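Local coordinates for protein DOA1 (Saccharomyces cerevisiae, PDB 3ODT), which probably binds ubiquitin through its WD40 beta-propeller domain and so helps regulate the turnover of F-box proteins, at residues 22-27 / 62-67. Numbering follows the deposited sequence.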
loop_
_atom_site.group_PDB
_atom_site.type_symbol
_atom_site.label_atom_id
_atom_site.label_comp_id
_atom_site.label_asym_id
_atom_site.label_seq_id
_atom_site.Cartn_x
_atom_site.Cartn_y
_atom_site.Cartn_z
ATOM N N ARG A 22 -7.855 1.519 -6.233
ATOM C CA ARG A 22 -7.070 0.359 -5.871
ATOM C C ARG A 22 -5.890 0.652 -4.953
ATOM O O ARG A 22 -5.391 -0.243 -4.284
ATOM C CB ARG A 22 -6.543 -0.297 -7.132
ATOM C CG ARG A 22 -7.616 -0.895 -8.045
ATOM C CD ARG A 22 -8.306 -2.096 -7.412
ATOM N NE ARG A 22 -7.318 -3.051 -6.916
ATOM C CZ ARG A 22 -7.534 -4.331 -6.683
ATOM N NH1 ARG A 22 -8.715 -4.860 -6.940
ATOM N NH2 ARG A 22 -6.539 -5.091 -6.204
ATOM N N ASP A 23 -5.452 1.894 -4.939
ATOM C CA ASP A 23 -4.321 2.294 -4.124
ATOM C C ASP A 23 -4.333 3.801 -3.901
ATOM O O ASP A 23 -4.716 4.579 -4.788
ATOM C CB ASP A 23 -3.008 1.835 -4.755
ATOM C CG ASP A 23 -1.911 1.552 -3.703
ATOM O OD1 ASP A 23 -2.193 1.585 -2.479
ATOM O OD2 ASP A 23 -0.768 1.247 -4.106
ATOM N N VAL A 24 -3.967 4.196 -2.672
ATOM C CA VAL A 24 -3.894 5.587 -2.240
ATOM C C VAL A 24 -2.570 5.851 -1.536
ATOM O O VAL A 24 -1.997 4.959 -0.891
ATOM C CB VAL A 24 -5.086 5.950 -1.312
ATOM C CG1 VAL A 24 -6.404 5.717 -2.050
ATOM C CG2 VAL A 24 -5.061 5.129 -0.040
ATOM N N VAL A 25 -2.106 7.096 -1.601
ATOM C CA VAL A 25 -0.873 7.478 -0.951
ATOM C C VAL A 25 -0.974 8.911 -0.447
ATOM O O VAL A 25 -1.523 9.791 -1.126
ATOM C CB VAL A 25 0.364 7.270 -1.906
ATOM C CG1 VAL A 25 0.305 8.180 -3.143
ATOM C CG2 VAL A 25 1.675 7.456 -1.174
ATOM N N ALA A 26 -0.415 9.158 0.735
ATOM C CA ALA A 26 -0.217 10.490 1.240
ATOM C C ALA A 26 0.981 11.137 0.542
ATOM O O ALA A 26 2.065 10.532 0.404
ATOM C CB ALA A 26 0.044 10.443 2.729
ATOM N N VAL A 27 0.793 12.362 0.102
ATOM C CA VAL A 27 1.889 13.128 -0.443
ATOM C C VAL A 27 2.363 14.080 0.657
ATOM O O VAL A 27 3.548 14.127 1.003
ATOM C CB VAL A 27 1.447 13.872 -1.688
ATOM C CG1 VAL A 27 2.490 14.896 -2.101
ATOM C CG2 VAL A 27 1.176 12.866 -2.813
ATOM N N LEU A 62 -4.965 0.669 -13.197
ATOM C CA LEU A 62 -3.879 1.029 -12.291
ATOM C C LEU A 62 -4.214 0.444 -10.913
ATOM O O LEU A 62 -5.330 0.628 -10.384
ATOM C CB LEU A 62 -3.679 2.539 -12.231
ATOM C CG LEU A 62 -3.275 3.209 -13.542
ATOM C CD1 LEU A 62 -3.135 4.696 -13.355
ATOM C CD2 LEU A 62 -1.972 2.591 -14.027
ATOM N N ASN A 63 -3.233 -0.272 -10.367
ATOM C CA ASN A 63 -3.371 -1.047 -9.137
ATOM C C ASN A 63 -2.468 -0.650 -7.992
ATOM O O ASN A 63 -2.696 -1.042 -6.852
ATOM C CB ASN A 63 -3.201 -2.521 -9.452
ATOM C CG ASN A 63 -4.350 -3.063 -10.284
ATOM O OD1 ASN A 63 -5.507 -2.824 -9.964
ATOM N ND2 ASN A 63 -4.028 -3.773 -11.376
ATOM N N SER A 64 -1.445 0.146 -8.289
ATOM C CA SER A 64 -0.471 0.530 -7.286
ATOM C C SER A 64 0.022 1.967 -7.522
ATOM O O SER A 64 0.105 2.453 -8.669
ATOM C CB SER A 64 0.685 -0.470 -7.290
ATOM O OG SER A 64 1.283 -0.547 -8.562
ATOM N N VAL A 65 0.393 2.607 -6.421
ATOM C CA VAL A 65 0.934 3.961 -6.443
ATOM C C VAL A 65 1.872 4.119 -5.249
ATOM O O VAL A 65 1.698 3.463 -4.202
ATOM C CB VAL A 65 -0.212 5.031 -6.360
ATOM C CG1 VAL A 65 -0.875 5.030 -4.979
ATOM C CG2 VAL A 65 0.258 6.432 -6.749
ATOM N N CYS A 66 2.878 4.978 -5.427
ATOM C CA CYS A 66 3.703 5.454 -4.322
ATOM C C CYS A 66 4.225 6.832 -4.691
ATOM O O CYS A 66 3.961 7.340 -5.792
ATOM C CB CYS A 66 4.834 4.484 -3.975
ATOM S SG CYS A 66 6.142 4.360 -5.208
ATOM N N TYR A 67 4.970 7.428 -3.771
ATOM C CA TYR A 67 5.402 8.803 -3.933
ATOM C C TYR A 67 6.901 8.899 -3.642
ATOM O O TYR A 67 7.359 8.514 -2.564
ATOM C CB TYR A 67 4.617 9.732 -3.008
ATOM C CG TYR A 67 5.070 11.181 -3.072
ATOM C CD1 TYR A 67 5.046 11.882 -4.274
ATOM C CD2 TYR A 67 5.502 11.857 -1.930
ATOM C CE1 TYR A 67 5.448 13.175 -4.347
ATOM C CE2 TYR A 67 5.904 13.167 -2.001
ATOM C CZ TYR A 67 5.890 13.822 -3.224
ATOM O OH TYR A 67 6.295 15.137 -3.342
#
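Strands 22-26 and 62-67 run almost parallel, their axes 14° apart and 5.2 Å at closest approach, with Arg22 and Asn63 CA atoms 5.1 Å from each other and those of Val25 and Cys66 6.0 Å. Despite this spacing no backbone-to-backbone hydrogen bond joins them; most of their backbone bonds lie within their own sheets, Val25 with Ala33 and Asn63 with Gly77, where Asn63 and Ser64 form a classic beta bulge. The one hydrogen bond across ends on a side chain: Val65 N donates to Asp23 OD2 at 2.9 Å, while Asp23 OD1 turns to Ser271 of the preceding blade. These are the innermost strands of two consecutive blades of a seven-bladed WD40 propeller, lining the central channel, so the Asp23 carboxylate links its own blade to both neighbours. Further along, the contact becomes apolar. Val25 CG1 meets Val65 CG1 at 3.8 Å, and Val25 CG2 lies 4.1 Å from Tyr67 CB. Where the chain turns a corner at Val27, its CG1 sits over the face of the Tyr67 ring, 4.0 Å from the centroid, in a CH-pi contact. At the other end, Arg22 CG packs 3.4 Å from Asn63 OD1; Asn63 ND2 hydrogen-bonds to Asn106 OD1, and Arg22 makes a cation-pi contact with Trp270.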